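Local coordinates for outer membrane porin protein 32 (Delftia acidovorans, PDB 2FGQ) that forms anion-selective channels through the bacterial outer membrane, as a homotrimer of beta-barrel subunits, at residues L29-A34 / Q306-Y311; V255-A260 / I274-V279; Y262-I267 / S301-Q306; L292-N297 / G318-G323. All blocks are in the same frame, centred on the assembly; numbering follows the deposited sequence.

Contact 1. Residues L29-A34 / Q306-Y311. With CA (calcium ion), chain C.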
loop_
_atom_site.group_PDB
_atom_site.type_symbol
_atom_site.label_atom_id
_atom_site.label_comp_id
_atom_site.label_asym_id
_atom_site.label_seq_id
_atom_site.Cartn_x
_atom_site.Cartn_y
_atom_site.Cartn_z
ATOM N N LEU A 29 -18.727 11.570 6.213
ATOM C CA LEU A 29 -18.701 10.555 5.173
ATOM C C LEU A 29 -17.912 9.396 5.779
ATOM O O LEU A 29 -16.765 9.581 6.143
ATOM C CB LEU A 29 -18.045 11.066 3.886
ATOM C CG LEU A 29 -18.326 10.157 2.673
ATOM C CD1 LEU A 29 -19.730 10.438 2.151
ATOM C CD2 LEU A 29 -17.284 10.310 1.613
ATOM N N GLY A 30 -18.512 8.243 5.887
ATOM C CA GLY A 30 -17.872 7.062 6.410
ATOM C C GLY A 30 -17.934 5.904 5.442
ATOM O O GLY A 30 -18.232 6.045 4.268
ATOM N N THR A 31 -17.582 4.722 5.940
ATOM C CA THR A 31 -17.470 3.542 5.101
ATOM C C THR A 31 -18.045 2.310 5.729
ATOM O O THR A 31 -18.233 2.235 6.962
ATOM C CB THR A 31 -15.983 3.273 4.726
ATOM O OG1 THR A 31 -15.209 2.972 5.914
ATOM C CG2 THR A 31 -15.349 4.470 4.008
ATOM N N SER A 32 -18.313 1.318 4.875
ATOM C CA SER A 32 -18.448 -0.050 5.328
ATOM C C SER A 32 -19.625 -0.236 6.291
ATOM O O SER A 32 -19.518 -0.903 7.327
ATOM C CB SER A 32 -17.105 -0.506 5.898
ATOM O OG SER A 32 -16.120 -0.540 4.884
ATOM N N GLY A 33 -20.783 0.300 5.904
ATOM C CA GLY A 33 -21.986 0.196 6.715
ATOM C C GLY A 33 -22.761 -1.087 6.529
ATOM O O GLY A 33 -23.428 -1.521 7.462
ATOM N N ALA A 34 -22.722 -1.658 5.326
ATOM C CA ALA A 34 -23.443 -2.898 4.981
ATOM C C ALA A 34 -22.470 -4.082 4.789
ATOM O O ALA A 34 -22.730 -5.184 5.239
ATOM C CB ALA A 34 -24.302 -2.699 3.749
ATOM N N GLN A 306 -20.280 2.132 16.152
ATOM C CA GLN A 306 -19.085 2.081 15.302
ATOM C C GLN A 306 -19.360 2.664 13.915
ATOM O O GLN A 306 -19.483 1.915 12.931
ATOM C CB GLN A 306 -18.616 0.643 15.213
ATOM C CG GLN A 306 -18.213 0.106 16.581
ATOM C CD GLN A 306 -17.110 0.892 17.215
ATOM O OE1 GLN A 306 -17.319 1.638 18.212
ATOM N NE2 GLN A 306 -15.923 0.739 16.675
ATOM N N ALA A 307 -19.474 3.997 13.837
ATOM C CA ALA A 307 -19.709 4.668 12.540
ATOM C C ALA A 307 -18.333 4.884 11.891
ATOM O O ALA A 307 -17.734 5.954 12.064
ATOM C CB ALA A 307 -20.438 6.006 12.710
ATOM N N LYS A 308 -17.814 3.858 11.217
ATOM C CA LYS A 308 -16.449 3.862 10.707
ATOM C C LYS A 308 -16.280 5.039 9.754
ATOM O O LYS A 308 -17.101 5.237 8.853
ATOM C CB LYS A 308 -16.133 2.579 9.977
ATOM C CG LYS A 308 -14.713 2.477 9.476
ATOM C CD LYS A 308 -14.422 1.079 8.888
ATOM C CE LYS A 308 -13.962 0.082 9.949
ATOM N NZ LYS A 308 -13.767 -1.288 9.410
ATOM N N GLY A 309 -15.202 5.784 9.966
ATOM C CA GLY A 309 -14.869 6.958 9.172
ATOM C C GLY A 309 -15.559 8.202 9.635
ATOM O O GLY A 309 -15.332 9.260 9.044
ATOM N N VAL A 310 -16.399 8.103 10.665
ATOM C CA VAL A 310 -17.062 9.296 11.207
ATOM C C VAL A 310 -16.774 9.430 12.691
ATOM O O VAL A 310 -16.119 10.379 13.118
ATOM C CB VAL A 310 -18.577 9.343 10.882
ATOM C CG1 VAL A 310 -19.235 10.566 11.529
ATOM C CG2 VAL A 310 -18.758 9.395 9.375
ATOM N N TYR A 311 -17.255 8.470 13.476
ATOM C CA TYR A 311 -16.934 8.436 14.895
ATOM C C TYR A 311 -17.188 7.015 15.395
ATOM O O TYR A 311 -18.281 6.481 15.209
ATOM C CB TYR A 311 -17.777 9.438 15.690
ATOM C CG TYR A 311 -17.346 9.476 17.154
ATOM C CD1 TYR A 311 -16.133 10.023 17.519
ATOM C CD2 TYR A 311 -18.118 8.852 18.151
ATOM C CE1 TYR A 311 -15.697 9.983 18.841
ATOM C CE2 TYR A 311 -17.682 8.818 19.499
ATOM C CZ TYR A 311 -16.481 9.381 19.826
ATOM O OH TYR A 311 -16.017 9.378 21.124
HETATM CA CA CA C . -14.722 10.319 7.122
HETATM O O HOH W 1 -19.267 1.594 9.542
HETATM O O HOH W 2 -12.354 10.265 7.798
#
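Lys-308 lays its aliphatic chain across the side chain of Thr-31. CB lies 3.7 Å from Thr-31 O. CG is anti to the backbone N (chi1 -177°) and passes 3.6 Å from Thr-31 OG1. CD keeps the same 3.6 Å from Thr-31 OG1 and only brushes Ser-32 CB. The chain then bends at chi3 (-87°). NZ finds its partner beyond the two segments, in a salt bridge with Glu-60. The backbones are joined by one direct hydrogen bond. Thr-31 N donates to Lys-308 O at 3.0 Å, from above the carbonyl plane. Water 1 adds a bridge: it donates to Thr-31 O and accepts from Lys-308 N. Gly-30 and Gly-309 bring their CA atoms within 4.1 Å of each other. A CB on either residue would clash with the facing backbone. Val-310 CG2 packs beside Gly-30 N and the carbonyl carbon of Leu-29. A calcium ion ties the two segments together, bound by Leu-29 O at 2.4 Å and Gly-309 O at 2.3 Å. Water 2 and Asp-64 also bind it, and Glu-158 and Asn-136 of a neighbouring subunit complete the site, which thus lies at a subunit interface of the trimer. The loop 306-311, between strands 286-297 and 320-331, sits against strand 26-48, with Val-310 also touching Ala-15 of strand 4-17.

Contact 2. Residues V255-A260 / I274-V279. With SO4 (sulfate ion), chain F.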
loop_
_atom_site.group_PDB
_atom_site.type_symbol
_atom_site.label_atom_id
_atom_site.label_comp_id
_atom_site.label_asym_id
_atom_site.label_seq_id
_atom_site.Cartn_x
_atom_site.Cartn_y
_atom_site.Cartn_z
ATOM N N VAL A 255 -35.247 -6.312 5.424
ATOM C CA VAL A 255 -35.274 -5.612 6.686
ATOM C C VAL A 255 -34.595 -6.486 7.733
ATOM O O VAL A 255 -34.703 -7.722 7.693
ATOM C CB VAL A 255 -36.722 -5.231 7.108
ATOM C CG1 VAL A 255 -37.584 -6.443 7.342
ATOM C CG2 VAL A 255 -36.721 -4.365 8.314
ATOM N N LYS A 256 -33.902 -5.837 8.656
ATOM C CA LYS A 256 -33.167 -6.519 9.720
ATOM C C LYS A 256 -33.355 -5.796 11.044
ATOM O O LYS A 256 -33.344 -4.574 11.108
ATOM C CB LYS A 256 -31.646 -6.556 9.431
ATOM C CG LYS A 256 -31.200 -7.087 8.111
ATOM C CD LYS A 256 -29.729 -6.690 7.908
ATOM C CE LYS A 256 -29.259 -6.951 6.561
ATOM N NZ LYS A 256 -27.776 -6.791 6.553
ATOM N N LEU A 257 -33.494 -6.566 12.122
ATOM C CA LEU A 257 -33.642 -6.039 13.458
ATOM C C LEU A 257 -32.815 -6.896 14.410
ATOM O O LEU A 257 -32.929 -8.119 14.395
ATOM C CB LEU A 257 -35.119 -6.125 13.843
ATOM C CG LEU A 257 -35.875 -5.228 14.799
ATOM C CD1 LEU A 257 -36.912 -5.946 15.704
ATOM C CD2 LEU A 257 -35.185 -4.114 15.465
ATOM N N GLN A 258 -31.991 -6.252 15.228
ATOM C CA GLN A 258 -31.130 -6.987 16.146
ATOM C C GLN A 258 -31.058 -6.290 17.478
ATOM O O GLN A 258 -30.958 -5.064 17.547
ATOM C CB GLN A 258 -29.744 -7.117 15.549
ATOM C CG GLN A 258 -28.876 -8.177 16.195
ATOM C CD GLN A 258 -27.674 -8.521 15.298
ATOM O OE1 GLN A 258 -26.555 -8.015 15.514
ATOM N NE2 GLN A 258 -27.899 -9.370 14.314
ATOM N N TYR A 259 -31.137 -7.091 18.531
ATOM C CA TYR A 259 -30.987 -6.633 19.902
ATOM C C TYR A 259 -29.751 -7.268 20.505
ATOM O O TYR A 259 -29.511 -8.454 20.296
ATOM C CB TYR A 259 -32.240 -7.050 20.741
ATOM C CG TYR A 259 -32.056 -6.783 22.221
ATOM C CD1 TYR A 259 -32.279 -5.532 22.755
ATOM C CD2 TYR A 259 -31.572 -7.788 23.074
ATOM C CE1 TYR A 259 -32.049 -5.278 24.111
ATOM C CE2 TYR A 259 -31.364 -7.554 24.426
ATOM C CZ TYR A 259 -31.596 -6.292 24.934
ATOM O OH TYR A 259 -31.381 -6.040 26.278
ATOM N N ALA A 260 -28.966 -6.511 21.262
ATOM C CA ALA A 260 -27.803 -7.049 21.944
ATOM C C ALA A 260 -27.687 -6.463 23.348
ATOM O O ALA A 260 -28.175 -5.371 23.654
ATOM C CB ALA A 260 -26.522 -6.767 21.155
ATOM N N ILE A 274 -30.191 -1.694 20.141
ATOM C CA ILE A 274 -31.173 -2.086 19.141
ATOM C C ILE A 274 -30.765 -1.437 17.816
ATOM O O ILE A 274 -30.466 -0.247 17.771
ATOM C CB ILE A 274 -32.602 -1.632 19.520
ATOM C CG1 ILE A 274 -33.015 -2.129 20.883
ATOM C CG2 ILE A 274 -33.605 -2.153 18.485
ATOM C CD1 ILE A 274 -34.273 -1.358 21.421
ATOM N N THR A 275 -30.774 -2.233 16.753
ATOM C CA THR A 275 -30.478 -1.762 15.425
ATOM C C THR A 275 -31.511 -2.246 14.433
ATOM O O THR A 275 -31.831 -3.436 14.398
ATOM C CB THR A 275 -29.130 -2.313 14.993
ATOM O OG1 THR A 275 -28.172 -2.055 16.021
ATOM C CG2 THR A 275 -28.610 -1.587 13.735
ATOM N N LEU A 276 -32.013 -1.299 13.638
ATOM C CA LEU A 276 -32.879 -1.559 12.513
ATOM C C LEU A 276 -32.123 -1.250 11.222
ATOM O O LEU A 276 -31.494 -0.206 11.100
ATOM C CB LEU A 276 -34.117 -0.670 12.593
ATOM C CG LEU A 276 -35.091 -0.844 11.458
ATOM C CD1 LEU A 276 -35.861 -2.171 11.531
ATOM C CD2 LEU A 276 -36.072 0.361 11.490
ATOM N N GLY A 277 -32.207 -2.138 10.253
ATOM C CA GLY A 277 -31.552 -1.928 8.969
ATOM C C GLY A 277 -32.436 -2.268 7.780
ATOM O O GLY A 277 -33.307 -3.101 7.862
ATOM N N TYR A 278 -32.157 -1.642 6.650
ATOM C CA TYR A 278 -32.828 -1.943 5.417
ATOM C C TYR A 278 -31.778 -1.964 4.315
ATOM O O TYR A 278 -30.914 -1.109 4.286
ATOM C CB TYR A 278 -33.879 -0.871 5.093
ATOM C CG TYR A 278 -34.825 -1.333 4.017
ATOM C CD1 TYR A 278 -35.819 -2.234 4.331
ATOM C CD2 TYR A 278 -34.702 -0.912 2.694
ATOM C CE1 TYR A 278 -36.693 -2.704 3.398
ATOM C CE2 TYR A 278 -35.624 -1.394 1.706
ATOM C CZ TYR A 278 -36.595 -2.309 2.100
ATOM O OH TYR A 278 -37.532 -2.847 1.214
ATOM N N VAL A 279 -31.879 -2.935 3.411
ATOM C CA VAL A 279 -31.048 -3.016 2.232
ATOM C C VAL A 279 -31.961 -3.098 1.023
ATOM O O VAL A 279 -32.882 -3.919 0.985
ATOM C CB VAL A 279 -30.155 -4.261 2.308
ATOM C CG1 VAL A 279 -29.296 -4.404 1.066
ATOM C CG2 VAL A 279 -29.268 -4.207 3.547
HETATM S S SO4 F . -26.921 -8.145 3.272
HETATM O O1 SO4 F . -27.476 -7.720 1.980
HETATM O O2 SO4 F . -28.001 -8.269 4.263
HETATM O O3 SO4 F . -26.303 -9.467 3.105
HETATM O O4 SO4 F . -25.913 -7.186 3.741
HETATM O O HOH W 3 -28.395 -4.001 18.030
#
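Leu-257 and Ile-274 lie side by side and point the same way, with Leu-257 CD2 3.9 Å from Ile-274 CG2. Next to them the Tyr-259 ring is met at its edge, in plane, by Ile-274 CG1. Val-255 crosses Leu-276 at a slant, its CG2 lying 4.0 Å from Leu-276 CD1. Leu-276 CD1 also lies near Lys-256 O. Val-255 touches Tyr-278 CD1 as well. All these side chains share one face of an antiparallel hairpin, strands 253-264 and 269-281 of the 16-stranded porin barrel. Their apolar groups are largely on the surface. Lys-256, Gln-258 and Thr-275 point to the other face, where Phe-107 touches all three. Two hydrogen-bonded pairs join the strands, Lys-256 with Gly-277 and Gln-258 with Thr-275. Lys-256 N gives its hydrogen to Gly-277 O at 2.9 Å, and Gly-277 N returns one to Lys-256 O at 2.8 Å. The Lys-256 side chain is extended beyond CG. Its CE passes Val-279 CG2 at 4.1 Å. NZ donates to Leu-106 O and, at 2.7 Å, to O2 of a sulfate, probably from the crystallisation liquor and also bound by Arg-329. An alanine here would probably cost the sulfate one charged partner and Leu-106 O its donor. Water 3 donates to Gln-258 O and is also hydrogen-bonded to Thr-275 OG1, which has a further bond with Gln-273 NE2.

Contact 3. Residues Y262-I267 / S301-Q306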
loop_
_atom_site.group_PDB
_atom_site.type_symbol
_atom_site.label_atom_id
_atom_site.label_comp_id
_atom_site.label_asym_id
_atom_site.label_seq_id
_atom_site.Cartn_x
_atom_site.Cartn_y
_atom_site.Cartn_z
ATOM N N TYR A 262 -24.609 -6.295 26.527
ATOM C CA TYR A 262 -23.226 -6.467 26.939
ATOM C C TYR A 262 -23.139 -6.232 28.440
ATOM O O TYR A 262 -23.339 -5.115 28.926
ATOM C CB TYR A 262 -22.323 -5.494 26.167
ATOM C CG TYR A 262 -22.576 -5.581 24.692
ATOM C CD1 TYR A 262 -22.141 -6.669 23.978
ATOM C CD2 TYR A 262 -23.327 -4.614 24.031
ATOM C CE1 TYR A 262 -22.391 -6.797 22.626
ATOM C CE2 TYR A 262 -23.580 -4.718 22.664
ATOM C CZ TYR A 262 -23.093 -5.806 21.965
ATOM O OH TYR A 262 -23.357 -5.952 20.630
ATOM N N ASP A 263 -22.858 -7.313 29.144
ATOM C CA ASP A 263 -22.753 -7.322 30.590
ATOM C C ASP A 263 -21.290 -7.318 30.984
ATOM O O ASP A 263 -20.611 -8.339 30.939
ATOM C CB ASP A 263 -23.488 -8.518 31.153
ATOM C CG ASP A 263 -23.595 -8.481 32.652
ATOM O OD1 ASP A 263 -23.125 -7.504 33.291
ATOM O OD2 ASP A 263 -24.156 -9.402 33.262
ATOM N N GLN A 264 -20.812 -6.129 31.334
ATOM C CA GLN A 264 -19.414 -5.839 31.556
ATOM C C GLN A 264 -19.112 -5.958 33.038
ATOM O O GLN A 264 -19.278 -5.010 33.786
ATOM C CB GLN A 264 -19.108 -4.435 31.023
ATOM C CG GLN A 264 -19.390 -4.334 29.547
ATOM C CD GLN A 264 -19.746 -2.922 29.109
ATOM O OE1 GLN A 264 -20.957 -2.537 29.030
ATOM N NE2 GLN A 264 -18.719 -2.137 28.831
ATOM N N LYS A 265 -18.681 -7.141 33.453
ATOM C CA LYS A 265 -18.562 -7.448 34.894
ATOM C C LYS A 265 -17.545 -6.621 35.614
ATOM O O LYS A 265 -17.708 -6.339 36.804
ATOM C CB LYS A 265 -18.305 -8.934 35.159
ATOM C CG LYS A 265 -19.339 -9.818 34.560
ATOM C CD LYS A 265 -20.705 -9.615 35.176
ATOM C CE LYS A 265 -21.616 -10.793 34.953
ATOM N NZ LYS A 265 -22.974 -10.556 35.522
ATOM N N ALA A 266 -16.489 -6.205 34.932
ATOM C CA ALA A 266 -15.430 -5.506 35.608
ATOM C C ALA A 266 -15.852 -4.117 36.055
ATOM O O ALA A 266 -15.214 -3.564 36.950
ATOM C CB ALA A 266 -14.182 -5.429 34.716
ATOM N N ILE A 267 -16.877 -3.542 35.434
ATOM C CA ILE A 267 -17.408 -2.247 35.827
ATOM C C ILE A 267 -18.864 -2.349 36.320
ATOM O O ILE A 267 -19.545 -1.330 36.466
ATOM C CB ILE A 267 -17.266 -1.216 34.633
ATOM C CG1 ILE A 267 -17.923 -1.769 33.370
ATOM C CG2 ILE A 267 -15.798 -0.941 34.399
ATOM C CD1 ILE A 267 -18.205 -0.752 32.327
ATOM N N SER A 301 -20.804 2.164 32.017
ATOM C CA SER A 301 -20.574 1.782 30.621
ATOM C C SER A 301 -20.476 3.004 29.715
ATOM O O SER A 301 -21.228 3.966 29.875
ATOM C CB SER A 301 -21.681 0.834 30.162
ATOM O OG SER A 301 -21.444 0.332 28.856
ATOM N N THR A 302 -19.546 2.929 28.776
ATOM C CA THR A 302 -19.189 4.028 27.876
ATOM C C THR A 302 -19.100 3.598 26.406
ATOM O O THR A 302 -18.386 4.235 25.623
ATOM C CB THR A 302 -17.816 4.648 28.248
ATOM O OG1 THR A 302 -16.823 3.626 28.286
ATOM C CG2 THR A 302 -17.839 5.301 29.621
ATOM N N LEU A 303 -19.778 2.517 26.042
ATOM C CA LEU A 303 -19.713 2.003 24.682
ATOM C C LEU A 303 -20.319 2.951 23.667
ATOM O O LEU A 303 -21.338 3.579 23.904
ATOM C CB LEU A 303 -20.380 0.639 24.574
ATOM C CG LEU A 303 -19.773 -0.472 25.432
ATOM C CD1 LEU A 303 -20.595 -1.727 25.228
ATOM C CD2 LEU A 303 -18.281 -0.728 25.123
ATOM N N GLY A 304 -19.692 2.995 22.511
ATOM C CA GLY A 304 -20.188 3.786 21.408
ATOM C C GLY A 304 -20.410 2.978 20.146
ATOM O O GLY A 304 -19.753 1.944 19.897
ATOM N N LEU A 305 -21.308 3.481 19.323
ATOM C CA LEU A 305 -21.593 2.884 18.037
ATOM C C LEU A 305 -20.402 3.055 17.084
ATOM O O LEU A 305 -19.641 4.040 17.152
ATOM C CB LEU A 305 -22.830 3.507 17.445
ATOM C CG LEU A 305 -24.129 3.302 18.202
ATOM C CD1 LEU A 305 -25.188 4.293 17.710
ATOM C CD2 LEU A 305 -24.586 1.865 18.044
ATOM N N GLN A 306 -20.280 2.132 16.152
ATOM C CA GLN A 306 -19.085 2.081 15.302
ATOM C C GLN A 306 -19.360 2.664 13.915
ATOM O O GLN A 306 -19.483 1.915 12.931
ATOM C CB GLN A 306 -18.616 0.643 15.213
ATOM C CG GLN A 306 -18.213 0.106 16.581
ATOM C CD GLN A 306 -17.110 0.892 17.215
ATOM O OE1 GLN A 306 -17.319 1.638 18.212
ATOM N NE2 GLN A 306 -15.923 0.739 16.675
HETATM O O HOH W 4 -17.953 0.531 28.700
#
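Gln-264 places CG anti to its carbonyl carbon (chi1 -60°), and the extended chain beyond CG carries the amide to Ser-301, whose OG stands anti to its own backbone N (chi1 -175°). Ser-301 OG donates to Gln-264 OE1 at 2.9 Å, in the plane of the amide carbonyl and on a lone pair. Gln-264 NE2 donates to water 4 at 2.8 Å, and the water accepts from Thr-302 N at 2.9 Å. Leu-303 meets the same amide tip to tip, with CG 3.9 Å from Gln-264 NE2. Leu-303 CD1 also reaches Tyr-262 CD2 at 4.2 Å. Ile-267 CD1 rests on Ser-301 CA. A leucine in place of Gln-264 would probably leave the Ser-301 hydroxyl without this acceptor and water 4 without one donor. The contact joins strand 253-264 and the residues after it to the loop between strands 286-297 and 320-331. Tyr-262 OH is held by Met-116 N. Ser-301 OG also lies beside the side-chain amide of Asn-297, a pairing that is doubtful. The Gln-264 amide is buried, but its oxygen and nitrogen each have a polar partner. Bonds on both ends are likely to fix the rotation of the amide.

Contact 4. Residues L292-N297 / G318-G323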
loop_
_atom_site.group_PDB
_atom_site.type_symbol
_atom_site.label_atom_id
_atom_site.label_comp_id
_atom_site.label_asym_id
_atom_site.label_seq_id
_atom_site.Cartn_x
_atom_site.Cartn_y
_atom_site.Cartn_z
ATOM N N LEU A 292 -30.142 2.251 11.488
ATOM C CA LEU A 292 -30.526 3.120 12.589
ATOM C C LEU A 292 -30.258 2.359 13.861
ATOM O O LEU A 292 -30.807 1.272 14.039
ATOM C CB LEU A 292 -32.035 3.445 12.503
ATOM C CG LEU A 292 -32.671 4.232 13.639
ATOM C CD1 LEU A 292 -32.042 5.596 13.832
ATOM C CD2 LEU A 292 -34.181 4.361 13.393
ATOM N N ALA A 293 -29.493 2.929 14.768
ATOM C CA ALA A 293 -29.160 2.218 16.000
ATOM C C ALA A 293 -29.285 3.087 17.232
ATOM O O ALA A 293 -29.110 4.306 17.208
ATOM C CB ALA A 293 -27.772 1.697 15.912
ATOM N N PHE A 294 -29.582 2.413 18.336
ATOM C CA PHE A 294 -29.735 3.048 19.637
ATOM C C PHE A 294 -28.974 2.199 20.627
ATOM O O PHE A 294 -29.236 1.012 20.732
ATOM C CB PHE A 294 -31.226 3.120 20.033
ATOM C CG PHE A 294 -31.473 3.817 21.335
ATOM C CD1 PHE A 294 -31.253 5.178 21.457
ATOM C CD2 PHE A 294 -31.940 3.095 22.449
ATOM C CE1 PHE A 294 -31.489 5.831 22.680
ATOM C CE2 PHE A 294 -32.163 3.728 23.668
ATOM C CZ PHE A 294 -31.959 5.103 23.777
ATOM N N LEU A 295 -28.037 2.812 21.334
ATOM C CA LEU A 295 -27.182 2.154 22.282
ATOM C C LEU A 295 -27.368 2.845 23.635
ATOM O O LEU A 295 -27.081 4.014 23.799
ATOM C CB LEU A 295 -25.727 2.241 21.842
ATOM C CG LEU A 295 -24.588 1.590 22.608
ATOM C CD1 LEU A 295 -24.798 0.109 22.781
ATOM C CD2 LEU A 295 -23.213 1.854 21.925
ATOM N N LYS A 296 -27.837 2.080 24.618
ATOM C CA LYS A 296 -28.083 2.595 25.955
ATOM C C LYS A 296 -27.080 2.027 26.929
ATOM O O LYS A 296 -27.121 0.844 27.232
ATOM C CB LYS A 296 -29.478 2.154 26.379
ATOM C CG LYS A 296 -29.911 2.606 27.749
ATOM C CD LYS A 296 -31.382 2.145 27.983
ATOM C CE LYS A 296 -32.404 3.261 27.770
ATOM N NZ LYS A 296 -33.534 2.874 26.842
ATOM N N ASN A 297 -26.176 2.868 27.402
ATOM C CA ASN A 297 -25.239 2.503 28.429
ATOM C C ASN A 297 -25.886 2.739 29.782
ATOM O O ASN A 297 -26.510 3.762 29.985
ATOM C CB ASN A 297 -23.998 3.367 28.345
ATOM C CG ASN A 297 -23.182 3.102 27.104
ATOM O OD1 ASN A 297 -23.165 3.926 26.126
ATOM N ND2 ASN A 297 -22.527 1.986 27.095
ATOM N N GLY A 318 -22.937 6.092 31.073
ATOM C CA GLY A 318 -24.366 6.028 31.261
ATOM C C GLY A 318 -25.212 6.747 30.240
ATOM O O GLY A 318 -26.438 6.834 30.406
ATOM N N GLU A 319 -24.576 7.202 29.166
ATOM C CA GLU A 319 -25.284 7.919 28.125
ATOM C C GLU A 319 -25.858 6.981 27.085
ATOM O O GLU A 319 -25.297 5.919 26.812
ATOM C CB GLU A 319 -24.340 8.880 27.400
ATOM C CG GLU A 319 -23.895 10.078 28.212
ATOM C CD GLU A 319 -25.015 11.054 28.485
ATOM O OE1 GLU A 319 -25.735 11.438 27.546
ATOM O OE2 GLU A 319 -25.188 11.418 29.658
ATOM N N SER A 320 -26.965 7.392 26.484
ATOM C CA SER A 320 -27.526 6.697 25.357
ATOM C C SER A 320 -27.045 7.442 24.119
ATOM O O SER A 320 -26.930 8.668 24.126
ATOM C CB SER A 320 -29.049 6.742 25.401
ATOM O OG SER A 320 -29.541 6.006 26.518
ATOM N N GLN A 321 -26.810 6.709 23.048
ATOM C CA GLN A 321 -26.365 7.280 21.782
ATOM C C GLN A 321 -27.226 6.733 20.644
ATOM O O GLN A 321 -27.569 5.564 20.602
ATOM C CB GLN A 321 -24.922 6.893 21.569
ATOM C CG GLN A 321 -24.198 7.627 20.452
ATOM C CD GLN A 321 -22.883 6.925 20.054
ATOM O OE1 GLN A 321 -21.865 7.578 19.726
ATOM N NE2 GLN A 321 -22.913 5.613 20.079
ATOM N N THR A 322 -27.578 7.611 19.717
ATOM C CA THR A 322 -28.290 7.245 18.524
ATOM C C THR A 322 -27.387 7.464 17.329
ATOM O O THR A 322 -26.681 8.462 17.252
ATOM C CB THR A 322 -29.549 8.121 18.400
ATOM O OG1 THR A 322 -30.350 7.949 19.578
ATOM C CG2 THR A 322 -30.442 7.667 17.266
ATOM N N GLY A 323 -27.463 6.554 16.383
ATOM C CA GLY A 323 -26.689 6.673 15.154
ATOM C C GLY A 323 -27.467 6.269 13.936
ATOM O O GLY A 323 -28.417 5.483 13.995
#
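Asn-297, Gln-321 and Ser-320 give up the most surface here. Asn-297 stands at the end of its strand and packs CB 3.2 Å from Glu-319 O. Its backbone N also donates to Glu-319 O, at 3.2 Å and from above the carbonyl plane. Gln-321 is paired with Leu-295 by two backbone bonds: Leu-295 N to Gln-321 O at 2.9 Å, and Gln-321 N to Leu-295 O at 2.8 Å. The Gln-321 side chain, extended beyond CG, crosses that of Leu-295 and packs on Leu-305 and Val-315 of the loop. This is the antiparallel pairing of strands 286-297 and 320-331, the last two strands of the porin barrel in chain order. Ser-320 points to the opposite face. Its CB lies 3.7 Å from Phe-294 CZ, and its OG lies 3.6 Å from Lys-296 CG. Thr-322 OG1 sits at the edge of the Phe-294 ring, in its plane, 3.5 Å from Phe-294 CD1. Further along, Ala-293 and Gly-323 form a second hydrogen-bonded pair, Ala-293 N to Gly-323 O and Gly-323 N to Ala-293 O. Lys-19 NZ forms a salt bridge with Glu-319 OE1 and donates a hydrogen bond to Ser-320 O.

How the contacts relate
Contacts 2 and 4 are strand pairings in the barrel wall. Each has one face mostly on the surface and one mostly buried. They are linked through neighbouring strands 269-281 and 286-297, where Leu-276 O and Ile-274 O probably accept from Leu-292 N and Phe-294 N. Contacts 1 and 3 are buried and rest on the loop between strands 286-297 and 320-331. Their segments meet at Gln-306, which takes no part in either. Contact 1 relies on metal coordination, contact 3 on a buried amide and a water. Contacts 2 and 4 depend on regular backbone bonds. Contacts 3 and 4 touch where Ser-301 O probably accepts from Gly-318 N. Contacts 2 and 3 both use strand 253-264.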